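Local coordinates for CELL division control protein 6 (Pyrobaculum aerophilum, PDB 1FNN), which binds ADP and magnesium and, as an AAA+ ATPase of the Cdc6/Cdc18 family, is probably involved in regulating DNA replication, at residues A[89-94]-A[111-116]; A[98-103]-A[121-126]; A[74-79]-A[126-131]; A[145-150]-A[180-185]. All blocks are in the same frame, centred on the assembly; numbering follows the deposited sequence.

How the contacts relate
All four contacts belong to the α/β nucleotide-binding part of the chain, on the same side of its centre. Contact 3 pairs the edge strand 75-80 with 127-132, and contacts 1 and 2 are nested within the chain loop it closes. Contact 1, its centre about 13 Å from that of contact 3, joins the two helices of that loop; contact 2, centred about 10 Å from the centre of contact 1 and touching it, ties their C-terminal ends. Contact 4 follows later in the chain, its centre about 15 Å from that of contact 3, with Phe145 reaching both Leu131 and Ile94. Contact 3 includes Tyr78, whose side chain lies, nearest atoms, about 5 Å from the bound magnesium ion and about 7 Å from ADP.

Contact 1: A[89-94]-A[111-116]; sequences AIIGEI and EFLALL
Ile91 carries most of this helix-helix contact, pushing both of its branches at residues 112-116. Its CG2 methyl sits over the centre of the Phe112 ring, 3.9 Å from the centroid and only 9° off the ring normal, a clean CH-pi contact with one face. The other branch, with CG1 anti to the backbone N (chi1 -158°), runs past Phe112 CB and continues to CD1, which meets Leu116 CD2 at 3.8 Å. One turn further on, Ile94 CG2 touches the second Leu116 methyl, CD1, at 3.9 Å, the two side chains crossing at about a right angle. The helices 87-97 and 109-122 both belong to the connection between the neighbouring parallel strands 75-80 and 127-132 of the AAA+ core; their local axes run in nearly the same direction, 21° apart, at a distance of 11.0 Å, a wide spacing bridged by large apolar side chains. An alanine at Ile91 would probably open a gap between the helices, leaving the Phe112 face and Leu116 CD2 without their methyl partners. Packing is looser at Leu113, whose CD2 comes no nearer than 4.5 Å to Ile91 CD1 and which also packs on Thr144 of helix 139-148. The solvent side of the second helix is at Ala114, while Glu111, partly exposed, is salt-bridged to Arg105.

Contact 2: A[98-103]-A[121-126]; sequences LNIPFP and RERDLY
A Schellman motif ends helix 87-97, with Asn99 at its positive-phi position, and Arg123 reaches over to grip the Leu98 carbonyl just before it. Asp124, likewise at positive phi, marks a second Schellman motif at the end of helix 109-122, so two helix ends are tied together here. The guanidinium comes end-on: Arg123 NH1 lies 2.8 Å and NH2 3.1 Å from Leu98 O, and that oxygen is within the guanidinium plane. The arginine chain bends at chi3 (56°), turning NE out of the extended line before the guanidinium meets the carbonyl. Leu125 CD1 covers one face of the guanidinium, over its centre, and also approaches Leu98 CG at 4.3 Å. Ile100 CG1 comes to the edge of the group, 3.7 Å from Arg123 NH2. A further bond from NH2 to His119 helps to fix the group's rotation. With two N-H groups on one acceptor, the positive charge lies against a carbonyl at a helix C-terminus, where the helix dipole would probably strengthen the attraction.

Contact 3: A[74-79]-A[126-131]; sequences ARFVYI and YMFLVL
Phe76 and Phe128 both hold CG anti to the backbone N, with chi1 180° and 169°, which sends the two CG atoms off the same face of a parallel strand pair in the same way; the rings themselves are turned differently. The side chains lie side by side, pointing the same way; Phe76 CD1 is 3.5 Å from Phe128 CD1, and the ring planes are inclined at 42°. The next rim atom of Phe76, CE1, meets Val130 CG2 at 3.5 Å, while Val130 CG1 touches Tyr78 CD1. On the reverse face Val77 spreads its methyls, CG2 reaching Met127 CG at 3.8 Å and CG1 going to Leu129 CD1. That leucine methyl also receives Ile79 CG1, while Ile79 CB meets Leu131 CD2 at 3.8 Å. The backbones are joined by five hydrogen bonds in the usual parallel pattern, in which Val77 N donates to Phe128 O at 2.9 Å and Val77 O accepts from Val130 N at 3.0 Å. Tyr78 OH is hydrogen-bonded to Asp132, a magnesium-binding residue of this protein, consistent with the Walker B aspartate. Strand 127-132 lies between the edge strand 75-80 and strand 160-166; helix 57-68 covers the face of Phe76, Phe128 and Val130, with Trp65 stacked on Phe76, and helix 87-97 covers the face of Val77 and Ile79.

Contact 4: A[145-150]-A[180-185]; sequences FIRLGQ and RGIMGK
Ile182 can be followed from CB outward against Ile146 on the neighbouring helix. Its CB lies 3.8 Å from Ile146 CG2, and its own CG2 methyl meets that same methyl at 3.8 Å. The longer branch leaves with CG1 anti to the carbonyl carbon (chi1 -58°), and its terminal CD1 comes within 3.7 Å of Ile146 CG2 again. One isoleucine methyl is therefore met by three carbons of the other as the two side chains slide past each other in opposite directions. At its far end CD1 also meets Gln150 NE2 tip to tip at 3.8 Å, a van der Waals touch of a methyl on an amide nitrogen at the exposed side, with Arg147 CG a little further off. On the inner side Met183 contributes its CG, 3.9 Å from Ile146 CD1. An alanine at Ile146 would probably leave the Ile182 methyls and Met183 CG facing a gap between the helices. Ile146 and Met183 both also touch Leu162 on strand 160-166, so helices 139-148 and 177-183 share a bed on the sheet. Helix 139-148 links the adjacent parallel strands 127-132 and 160-166 in a beta-alpha-beta crossover, the basic unit of P-loop NTPase folds such as AAA+.

Contact 1: A[89-94]-A[111-116]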
loop_
_atom_site.group_PDB
_atom_site.type_symbol
_atom_site.label_atom_id
_atom_site.label_comp_id
_atom_site.label_asym_id
_atom_site.label_seq_id
_atom_site.Cartn_x
_atom_site.Cartn_y
_atom_site.Cartn_z
ATOM N N ALA A 89 -10.655 10.491 23.578
ATOM C CA ALA A 89 -10.435 11.014 22.237
ATOM C C ALA A 89 -11.469 10.447 21.262
ATOM O O ALA A 89 -11.949 11.181 20.406
ATOM C CB ALA A 89 -9.019 10.696 21.760
ATOM N N ILE A 90 -11.728 9.153 21.293
ATOM C CA ILE A 90 -12.663 8.515 20.357
ATOM C C ILE A 90 -14.108 8.931 20.581
ATOM O O ILE A 90 -14.821 9.341 19.657
ATOM C CB ILE A 90 -12.562 6.982 20.469
ATOM C CG1 ILE A 90 -11.188 6.517 19.986
ATOM C CG2 ILE A 90 -13.662 6.315 19.635
ATOM C CD1 ILE A 90 -10.792 5.149 20.528
ATOM N N ILE A 91 -14.565 8.872 21.843
ATOM C CA ILE A 91 -15.937 9.309 22.134
ATOM C C ILE A 91 -16.134 10.767 21.779
ATOM O O ILE A 91 -17.221 11.188 21.328
ATOM C CB ILE A 91 -16.314 9.000 23.602
ATOM C CG1 ILE A 91 -17.836 8.938 23.755
ATOM C CG2 ILE A 91 -15.742 10.017 24.560
ATOM C CD1 ILE A 91 -18.439 7.673 23.175
ATOM N N GLY A 92 -15.123 11.614 22.009
ATOM C CA GLY A 92 -15.166 12.994 21.589
ATOM C C GLY A 92 -15.338 13.147 20.078
ATOM O O GLY A 92 -16.095 14.015 19.609
ATOM N N GLU A 93 -14.599 12.360 19.282
ATOM C CA GLU A 93 -14.728 12.452 17.830
ATOM C C GLU A 93 -16.071 11.897 17.360
ATOM O O GLU A 93 -16.768 12.559 16.581
ATOM C CB GLU A 93 -13.547 11.774 17.127
ATOM C CG GLU A 93 -13.644 11.776 15.604
ATOM C CD GLU A 93 -13.681 13.173 15.009
ATOM O OE1 GLU A 93 -13.444 14.125 15.796
ATOM O OE2 GLU A 93 -13.943 13.311 13.782
ATOM N N ILE A 94 -16.602 10.860 18.016
ATOM C CA ILE A 94 -17.927 10.339 17.686
ATOM C C ILE A 94 -18.989 11.385 17.984
ATOM O O ILE A 94 -19.917 11.655 17.227
ATOM C CB ILE A 94 -18.237 9.082 18.542
ATOM C CG1 ILE A 94 -17.395 7.919 18.025
ATOM C CG2 ILE A 94 -19.712 8.678 18.507
ATOM C CD1 ILE A 94 -17.400 6.670 18.887
ATOM N N GLU A 111 -20.728 7.301 31.837
ATOM C CA GLU A 111 -21.620 8.422 31.532
ATOM C C GLU A 111 -21.574 8.785 30.046
ATOM O O GLU A 111 -22.609 8.932 29.402
ATOM C CB GLU A 111 -21.200 9.610 32.410
ATOM C CG GLU A 111 -21.832 9.418 33.792
ATOM C CD GLU A 111 -21.243 10.328 34.844
ATOM O OE1 GLU A 111 -22.033 10.737 35.723
ATOM O OE2 GLU A 111 -20.036 10.641 34.818
ATOM N N PHE A 112 -20.366 8.858 29.516
ATOM C CA PHE A 112 -20.153 9.088 28.089
ATOM C C PHE A 112 -20.861 8.079 27.197
ATOM O O PHE A 112 -21.689 8.430 26.362
ATOM C CB PHE A 112 -18.653 8.970 27.805
ATOM C CG PHE A 112 -17.956 10.298 27.781
ATOM C CD1 PHE A 112 -16.767 10.475 28.470
ATOM C CD2 PHE A 112 -18.503 11.358 27.067
ATOM C CE1 PHE A 112 -16.129 11.703 28.443
ATOM C CE2 PHE A 112 -17.862 12.577 27.048
ATOM C CZ PHE A 112 -16.678 12.754 27.730
ATOM N N LEU A 113 -20.702 6.774 27.531
ATOM C CA LEU A 113 -21.388 5.761 26.738
ATOM C C LEU A 113 -22.879 5.916 26.862
ATOM O O LEU A 113 -23.664 5.776 25.911
ATOM C CB LEU A 113 -20.998 4.334 27.163
ATOM C CG LEU A 113 -19.588 3.939 26.746
ATOM C CD1 LEU A 113 -19.200 2.627 27.442
ATOM C CD2 LEU A 113 -19.486 3.843 25.230
ATOM N N ALA A 114 -23.304 6.179 28.115
ATOM C CA ALA A 114 -24.749 6.390 28.329
ATOM C C ALA A 114 -25.237 7.582 27.496
ATOM O O ALA A 114 -26.357 7.537 26.980
ATOM C CB ALA A 114 -24.956 6.621 29.820
ATOM N N LEU A 115 -24.481 8.661 27.475
ATOM C CA LEU A 115 -24.882 9.833 26.652
ATOM C C LEU A 115 -24.999 9.489 25.167
ATOM O O LEU A 115 -25.977 9.787 24.479
ATOM C CB LEU A 115 -23.881 10.966 26.852
ATOM C CG LEU A 115 -24.186 12.304 26.128
ATOM C CD1 LEU A 115 -25.519 12.886 26.561
ATOM C CD2 LEU A 115 -23.064 13.298 26.379
ATOM N N LEU A 116 -24.026 8.733 24.668
ATOM C CA LEU A 116 -24.025 8.287 23.265
ATOM C C LEU A 116 -25.189 7.376 23.014
ATOM O O LEU A 116 -25.952 7.524 22.047
ATOM C CB LEU A 116 -22.657 7.636 22.919
ATOM C CG LEU A 116 -22.682 6.861 21.579
ATOM C CD1 LEU A 116 -22.968 7.841 20.444
ATOM C CD2 LEU A 116 -21.387 6.089 21.391
#

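Contact 2: A[98-103]-A[121-126]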
loop_
_atom_site.group_PDB
_atom_site.type_symbol
_atom_site.label_atom_id
_atom_site.label_comp_id
_atom_site.label_asym_id
_atom_site.label_seq_id
_atom_site.Cartn_x
_atom_site.Cartn_y
_atom_site.Cartn_z
ATOM N N LEU A 98 -21.499 13.235 15.405
ATOM C CA LEU A 98 -22.933 13.121 15.630
ATOM C C LEU A 98 -23.596 14.366 16.236
ATOM O O LEU A 98 -24.793 14.374 16.542
ATOM C CB LEU A 98 -23.153 11.940 16.593
ATOM C CG LEU A 98 -23.695 10.598 16.102
ATOM C CD1 LEU A 98 -23.548 10.340 14.617
ATOM C CD2 LEU A 98 -23.179 9.410 16.910
ATOM N N ASN A 99 -22.863 15.474 16.366
ATOM C CA ASN A 99 -23.358 16.661 17.015
ATOM C C ASN A 99 -24.015 16.361 18.365
ATOM O O ASN A 99 -25.125 16.849 18.559
ATOM C CB ASN A 99 -24.472 17.311 16.148
ATOM C CG ASN A 99 -23.696 17.910 14.968
ATOM O OD1 ASN A 99 -22.909 18.795 15.307
ATOM N ND2 ASN A 99 -23.979 17.398 13.785
ATOM N N ILE A 100 -23.286 15.746 19.279
ATOM C CA ILE A 100 -23.837 15.476 20.618
ATOM C C ILE A 100 -23.124 16.486 21.527
ATOM O O ILE A 100 -21.914 16.404 21.673
ATOM C CB ILE A 100 -23.438 14.082 21.124
ATOM C CG1 ILE A 100 -24.114 12.973 20.293
ATOM C CG2 ILE A 100 -23.730 13.903 22.619
ATOM C CD1 ILE A 100 -23.502 11.608 20.649
ATOM N N PRO A 101 -23.869 17.400 22.123
ATOM C CA PRO A 101 -23.240 18.395 22.991
ATOM C C PRO A 101 -22.774 17.731 24.281
ATOM O O PRO A 101 -23.568 16.983 24.861
ATOM C CB PRO A 101 -24.358 19.406 23.263
ATOM C CG PRO A 101 -25.488 19.033 22.377
ATOM C CD PRO A 101 -25.325 17.552 22.028
ATOM N N PHE A 102 -21.615 18.091 24.803
ATOM C CA PHE A 102 -21.230 17.622 26.134
ATOM C C PHE A 102 -21.661 18.567 27.260
ATOM O O PHE A 102 -21.659 19.798 27.139
ATOM C CB PHE A 102 -19.724 17.405 26.271
ATOM C CG PHE A 102 -19.162 16.233 25.523
ATOM C CD1 PHE A 102 -17.790 16.167 25.308
ATOM C CD2 PHE A 102 -19.950 15.207 25.036
ATOM C CE1 PHE A 102 -17.224 15.105 24.625
ATOM C CE2 PHE A 102 -19.399 14.141 24.353
ATOM C CZ PHE A 102 -18.033 14.096 24.149
ATOM N N PRO A 103 -21.891 17.955 28.423
ATOM C CA PRO A 103 -22.244 18.677 29.634
ATOM C C PRO A 103 -21.058 19.425 30.204
ATOM O O PRO A 103 -19.893 19.245 29.828
ATOM C CB PRO A 103 -22.738 17.627 30.624
ATOM C CG PRO A 103 -22.581 16.303 29.973
ATOM C CD PRO A 103 -21.874 16.498 28.664
ATOM N N ARG A 121 -30.622 6.645 20.594
ATOM C CA ARG A 121 -31.999 6.251 20.861
ATOM C C ARG A 121 -32.998 7.387 20.720
ATOM O O ARG A 121 -33.920 7.284 19.898
ATOM C CB ARG A 121 -32.109 5.699 22.292
ATOM C CG ARG A 121 -33.533 5.307 22.670
ATOM C CD ARG A 121 -33.571 4.668 24.062
ATOM N NE ARG A 121 -34.781 3.866 24.145
ATOM C CZ ARG A 121 -34.963 2.719 24.777
ATOM N NH1 ARG A 121 -33.996 2.124 25.459
ATOM N NH2 ARG A 121 -36.171 2.164 24.712
ATOM N N GLU A 122 -32.772 8.503 21.409
ATOM C CA GLU A 122 -33.778 9.578 21.397
ATOM C C GLU A 122 -33.863 10.350 20.110
ATOM O O GLU A 122 -34.860 11.023 19.812
ATOM C CB GLU A 122 -33.466 10.533 22.568
ATOM C CG GLU A 122 -33.467 9.805 23.912
ATOM C CD GLU A 122 -34.680 8.929 24.163
ATOM O OE1 GLU A 122 -35.695 9.092 23.447
ATOM O OE2 GLU A 122 -34.639 8.069 25.071
ATOM N N ARG A 123 -32.773 10.337 19.324
ATOM C CA ARG A 123 -32.802 11.028 18.032
ATOM C C ARG A 123 -33.043 9.989 16.943
ATOM O O ARG A 123 -33.024 10.361 15.776
ATOM C CB ARG A 123 -31.520 11.840 17.846
ATOM C CG ARG A 123 -31.460 13.138 18.653
ATOM C CD ARG A 123 -30.066 13.710 18.809
ATOM N NE ARG A 123 -29.365 13.951 17.552
ATOM C CZ ARG A 123 -28.063 14.037 17.381
ATOM N NH1 ARG A 123 -27.590 14.264 16.148
ATOM N NH2 ARG A 123 -27.197 13.903 18.378
ATOM N N ASP A 124 -33.219 8.735 17.313
ATOM C CA ASP A 124 -33.476 7.639 16.376
ATOM C C ASP A 124 -32.408 7.638 15.260
ATOM O O ASP A 124 -32.744 7.710 14.093
ATOM C CB ASP A 124 -34.874 7.794 15.775
ATOM C CG ASP A 124 -35.278 6.591 14.935
ATOM O OD1 ASP A 124 -34.894 5.468 15.281
ATOM O OD2 ASP A 124 -35.982 6.725 13.914
ATOM N N LEU A 125 -31.152 7.475 15.666
ATOM C CA LEU A 125 -30.037 7.589 14.738
ATOM C C LEU A 125 -29.480 6.178 14.497
ATOM O O LEU A 125 -29.764 5.271 15.271
ATOM C CB LEU A 125 -28.870 8.391 15.314
ATOM C CG LEU A 125 -29.151 9.833 15.757
ATOM C CD1 LEU A 125 -27.976 10.356 16.570
ATOM C CD2 LEU A 125 -29.497 10.711 14.571
ATOM N N TYR A 126 -28.790 6.039 13.387
ATOM C CA TYR A 126 -28.140 4.769 13.016
ATOM C C TYR A 126 -26.729 5.181 12.570
ATOM O O TYR A 126 -26.571 6.098 11.759
ATOM C CB TYR A 126 -28.930 4.080 11.899
ATOM C CG TYR A 126 -30.318 3.628 12.316
ATOM C CD1 TYR A 126 -31.429 4.428 12.055
ATOM C CD2 TYR A 126 -30.520 2.413 12.971
ATOM C CE1 TYR A 126 -32.705 4.044 12.428
ATOM C CE2 TYR A 126 -31.779 2.003 13.353
ATOM C CZ TYR A 126 -32.864 2.829 13.076
ATOM O OH TYR A 126 -34.119 2.413 13.458
#

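Contact 3: A[74-79]-A[126-131]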
loop_
_atom_site.group_PDB
_atom_site.type_symbol
_atom_site.label_atom_id
_atom_site.label_comp_id
_atom_site.label_asym_id
_atom_site.label_seq_id
_atom_site.Cartn_x
_atom_site.Cartn_y
_atom_site.Cartn_z
ATOM N N ALA A 74 -28.228 6.109 7.651
ATOM C CA ALA A 74 -27.191 5.913 8.633
ATOM C C ALA A 74 -26.171 7.040 8.579
ATOM O O ALA A 74 -25.922 7.515 7.455
ATOM C CB ALA A 74 -26.453 4.579 8.382
ATOM N N ARG A 75 -25.500 7.277 9.683
ATOM C CA ARG A 75 -24.432 8.297 9.693
ATOM C C ARG A 75 -23.054 7.614 9.662
ATOM O O ARG A 75 -22.844 6.708 10.478
ATOM C CB ARG A 75 -24.485 9.067 11.028
ATOM C CG ARG A 75 -25.920 9.527 11.329
ATOM C CD ARG A 75 -26.260 10.779 10.556
ATOM N NE ARG A 75 -27.405 11.424 11.229
ATOM C CZ ARG A 75 -27.424 12.518 11.986
ATOM N NH1 ARG A 75 -26.339 13.214 12.250
ATOM N NH2 ARG A 75 -28.606 12.879 12.470
ATOM N N PHE A 76 -22.169 8.007 8.765
ATOM C CA PHE A 76 -20.855 7.378 8.667
ATOM C C PHE A 76 -19.890 8.085 9.619
ATOM O O PHE A 76 -19.742 9.299 9.480
ATOM C CB PHE A 76 -20.344 7.613 7.245
ATOM C CG PHE A 76 -18.990 7.054 6.908
ATOM C CD1 PHE A 76 -18.645 5.752 7.202
ATOM C CD2 PHE A 76 -18.062 7.853 6.274
ATOM C CE1 PHE A 76 -17.383 5.260 6.867
ATOM C CE2 PHE A 76 -16.809 7.374 5.940
ATOM C CZ PHE A 76 -16.458 6.068 6.234
ATOM N N VAL A 77 -19.459 7.422 10.660
ATOM C CA VAL A 77 -18.625 7.983 11.703
ATOM C C VAL A 77 -17.230 7.341 11.628
ATOM O O VAL A 77 -17.024 6.180 11.997
ATOM C CB VAL A 77 -19.282 7.802 13.086
ATOM C CG1 VAL A 77 -18.320 8.350 14.142
ATOM C CG2 VAL A 77 -20.617 8.593 13.183
ATOM N N TYR A 78 -16.353 8.033 10.920
ATOM C CA TYR A 78 -15.021 7.453 10.641
ATOM C C TYR A 78 -14.047 7.827 11.741
ATOM O O TYR A 78 -13.760 9.010 11.985
ATOM C CB TYR A 78 -14.598 7.917 9.253
ATOM C CG TYR A 78 -13.183 7.425 8.941
ATOM C CD1 TYR A 78 -12.978 6.164 8.396
ATOM C CD2 TYR A 78 -12.097 8.249 9.219
ATOM C CE1 TYR A 78 -11.702 5.722 8.118
ATOM C CE2 TYR A 78 -10.804 7.816 8.944
ATOM C CZ TYR A 78 -10.626 6.548 8.393
ATOM O OH TYR A 78 -9.370 6.113 8.123
ATOM N N ILE A 79 -13.455 6.817 12.393
ATOM C CA ILE A 79 -12.524 7.064 13.484
ATOM C C ILE A 79 -11.124 6.582 13.079
ATOM O O ILE A 79 -10.926 5.374 12.946
ATOM C CB ILE A 79 -12.875 6.407 14.806
ATOM C CG1 ILE A 79 -14.251 6.755 15.378
ATOM C CG2 ILE A 79 -11.834 6.774 15.902
ATOM C CD1 ILE A 79 -14.473 8.269 15.487
ATOM N N TYR A 126 -28.790 6.039 13.387
ATOM C CA TYR A 126 -28.140 4.769 13.016
ATOM C C TYR A 126 -26.729 5.181 12.570
ATOM O O TYR A 126 -26.571 6.098 11.759
ATOM C CB TYR A 126 -28.930 4.080 11.899
ATOM C CG TYR A 126 -30.318 3.628 12.316
ATOM C CD1 TYR A 126 -31.429 4.428 12.055
ATOM C CD2 TYR A 126 -30.520 2.413 12.971
ATOM C CE1 TYR A 126 -32.705 4.044 12.428
ATOM C CE2 TYR A 126 -31.779 2.003 13.353
ATOM C CZ TYR A 126 -32.864 2.829 13.076
ATOM O OH TYR A 126 -34.119 2.413 13.458
ATOM N N MET A 127 -25.747 4.608 13.242
ATOM C CA MET A 127 -24.345 4.898 13.067
ATOM C C MET A 127 -23.599 3.727 12.399
ATOM O O MET A 127 -23.632 2.603 12.896
ATOM C CB MET A 127 -23.745 5.156 14.467
ATOM C CG MET A 127 -22.265 5.409 14.430
ATOM S SD MET A 127 -21.472 6.027 15.883
ATOM C CE MET A 127 -21.857 4.799 17.132
ATOM N N PHE A 128 -22.953 4.020 11.285
ATOM C CA PHE A 128 -21.970 3.089 10.701
ATOM C C PHE A 128 -20.604 3.570 11.222
ATOM O O PHE A 128 -20.058 4.559 10.730
ATOM C CB PHE A 128 -22.056 3.145 9.191
ATOM C CG PHE A 128 -21.006 2.493 8.352
ATOM C CD1 PHE A 128 -20.787 2.960 7.070
ATOM C CD2 PHE A 128 -20.237 1.430 8.798
ATOM C CE1 PHE A 128 -19.821 2.386 6.246
ATOM C CE2 PHE A 128 -19.272 0.854 7.987
ATOM C CZ PHE A 128 -19.063 1.334 6.708
ATOM N N LEU A 129 -20.095 2.882 12.218
ATOM C CA LEU A 129 -18.875 3.258 12.900
ATOM C C LEU A 129 -17.673 2.469 12.395
ATOM O O LEU A 129 -17.704 1.244 12.222
ATOM C CB LEU A 129 -19.092 3.049 14.401
ATOM C CG LEU A 129 -17.914 3.326 15.339
ATOM C CD1 LEU A 129 -17.498 4.808 15.309
ATOM C CD2 LEU A 129 -18.254 2.881 16.764
ATOM N N VAL A 130 -16.677 3.207 11.901
ATOM C CA VAL A 130 -15.471 2.557 11.414
ATOM C C VAL A 130 -14.356 2.881 12.413
ATOM O O VAL A 130 -14.045 4.062 12.632
ATOM C CB VAL A 130 -15.080 3.069 10.004
ATOM C CG1 VAL A 130 -13.748 2.444 9.609
ATOM C CG2 VAL A 130 -16.171 2.725 8.974
ATOM N N LEU A 131 -13.726 1.840 12.951
ATOM C CA LEU A 131 -12.501 2.101 13.728
ATOM C C LEU A 131 -11.294 1.693 12.904
ATOM O O LEU A 131 -10.907 0.510 12.929
ATOM C CB LEU A 131 -12.586 1.317 15.049
ATOM C CG LEU A 131 -13.831 1.617 15.889
ATOM C CD1 LEU A 131 -13.856 0.740 17.148
ATOM C CD2 LEU A 131 -13.918 3.095 16.283
#

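Contact 4: A[145-150]-A[180-185]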
loop_
_atom_site.group_PDB
_atom_site.type_symbol
_atom_site.label_atom_id
_atom_site.label_comp_id
_atom_site.label_asym_id
_atom_site.label_seq_id
_atom_site.Cartn_x
_atom_site.Cartn_y
_atom_site.Cartn_z
ATOM N N PHE A 145 -16.420 -0.835 22.268
ATOM C CA PHE A 145 -17.217 -0.501 21.075
ATOM C C PHE A 145 -17.800 -1.702 20.394
ATOM O O PHE A 145 -18.978 -1.698 19.997
ATOM C CB PHE A 145 -16.378 0.364 20.106
ATOM C CG PHE A 145 -16.207 1.734 20.732
ATOM C CD1 PHE A 145 -15.033 2.117 21.316
ATOM C CD2 PHE A 145 -17.272 2.625 20.715
ATOM C CE1 PHE A 145 -14.884 3.361 21.885
ATOM C CE2 PHE A 145 -17.130 3.874 21.284
ATOM C CZ PHE A 145 -15.941 4.244 21.868
ATOM N N ILE A 146 -17.059 -2.812 20.371
ATOM C CA ILE A 146 -17.600 -4.052 19.834
ATOM C C ILE A 146 -18.859 -4.481 20.556
ATOM O O ILE A 146 -19.799 -4.912 19.882
ATOM C CB ILE A 146 -16.556 -5.206 19.916
ATOM C CG1 ILE A 146 -15.442 -4.906 18.909
ATOM C CG2 ILE A 146 -17.224 -6.543 19.629
ATOM C CD1 ILE A 146 -14.140 -5.663 19.130
ATOM N N ARG A 147 -18.909 -4.362 21.875
ATOM C CA ARG A 147 -20.052 -4.820 22.654
ATOM C C ARG A 147 -21.250 -3.887 22.604
ATOM O O ARG A 147 -22.387 -4.375 22.594
ATOM C CB ARG A 147 -19.647 -5.028 24.127
ATOM C CG ARG A 147 -18.788 -6.275 24.289
ATOM C CD ARG A 147 -18.062 -6.359 25.630
ATOM N NE ARG A 147 -18.064 -7.746 26.048
ATOM C CZ ARG A 147 -17.661 -8.422 27.094
ATOM N NH1 ARG A 147 -17.073 -7.868 28.146
ATOM N NH2 ARG A 147 -17.856 -9.742 27.095
ATOM N N LEU A 148 -20.976 -2.604 22.340
ATOM C CA LEU A 148 -22.055 -1.621 22.311
ATOM C C LEU A 148 -23.101 -1.966 21.275
ATOM O O LEU A 148 -24.297 -1.922 21.561
ATOM C CB LEU A 148 -21.478 -0.217 22.117
ATOM C CG LEU A 148 -22.442 0.963 22.272
ATOM C CD1 LEU A 148 -23.148 0.918 23.628
ATOM C CD2 LEU A 148 -21.687 2.283 22.128
ATOM N N GLY A 149 -22.727 -2.387 20.068
ATOM C CA GLY A 149 -23.654 -2.716 19.019
ATOM C C GLY A 149 -24.612 -3.854 19.327
ATOM O O GLY A 149 -25.597 -4.031 18.603
ATOM N N GLN A 150 -24.304 -4.717 20.280
ATOM C CA GLN A 150 -25.174 -5.784 20.721
ATOM C C GLN A 150 -26.286 -5.338 21.657
ATOM O O GLN A 150 -27.288 -6.043 21.814
ATOM C CB GLN A 150 -24.372 -6.851 21.478
ATOM C CG GLN A 150 -23.828 -7.932 20.569
ATOM C CD GLN A 150 -23.462 -9.184 21.367
ATOM O OE1 GLN A 150 -23.654 -10.275 20.832
ATOM N NE2 GLN A 150 -22.960 -9.008 22.591
ATOM N N ARG A 180 -14.037 -11.436 21.053
ATOM C CA ARG A 180 -13.535 -12.012 19.824
ATOM C C ARG A 180 -14.649 -12.763 19.110
ATOM O O ARG A 180 -14.740 -12.704 17.886
ATOM C CB ARG A 180 -12.371 -12.984 20.057
ATOM C CG ARG A 180 -11.486 -13.167 18.844
ATOM C CD ARG A 180 -10.763 -14.474 18.763
ATOM N NE ARG A 180 -9.711 -14.833 19.659
ATOM C CZ ARG A 180 -9.568 -15.005 20.952
ATOM N NH1 ARG A 180 -10.558 -14.844 21.817
ATOM N NH2 ARG A 180 -8.393 -15.357 21.473
ATOM N N GLY A 181 -15.535 -13.391 19.866
ATOM C CA GLY A 181 -16.679 -14.104 19.337
ATOM C C GLY A 181 -17.572 -13.277 18.428
ATOM O O GLY A 181 -18.090 -13.776 17.423
ATOM N N ILE A 182 -17.767 -12.000 18.734
ATOM C CA ILE A 182 -18.617 -11.123 17.920
ATOM C C ILE A 182 -18.068 -10.842 16.538
ATOM O O ILE A 182 -18.803 -10.870 15.544
ATOM C CB ILE A 182 -18.853 -9.831 18.715
ATOM C CG1 ILE A 182 -19.495 -10.181 20.063
ATOM C CG2 ILE A 182 -19.686 -8.850 17.904
ATOM C CD1 ILE A 182 -19.525 -9.066 21.078
ATOM N N MET A 183 -16.800 -10.533 16.362
ATOM C CA MET A 183 -16.191 -10.174 15.097
ATOM C C MET A 183 -15.615 -11.269 14.202
ATOM O O MET A 183 -15.130 -10.914 13.104
ATOM C CB MET A 183 -14.929 -9.316 15.415
ATOM C CG MET A 183 -15.281 -8.132 16.328
ATOM S SD MET A 183 -16.262 -6.959 15.372
ATOM C CE MET A 183 -17.506 -6.417 16.494
ATOM N N GLY A 184 -15.374 -12.459 14.728
ATOM C CA GLY A 184 -14.670 -13.487 13.980
ATOM C C GLY A 184 -15.604 -14.104 12.955
ATOM O O GLY A 184 -16.820 -14.140 13.114
ATOM N N LYS A 185 -15.054 -14.407 11.791
ATOM C CA LYS A 185 -15.817 -14.944 10.680
ATOM C C LYS A 185 -16.605 -13.884 9.930
ATOM O O LYS A 185 -17.469 -14.241 9.106
ATOM C CB LYS A 185 -16.724 -16.107 11.091
ATOM C CG LYS A 185 -16.840 -17.130 9.951
ATOM C CD LYS A 185 -16.999 -18.530 10.545
ATOM C CE LYS A 185 -16.203 -19.546 9.738
ATOM N NZ LYS A 185 -16.001 -20.809 10.505
#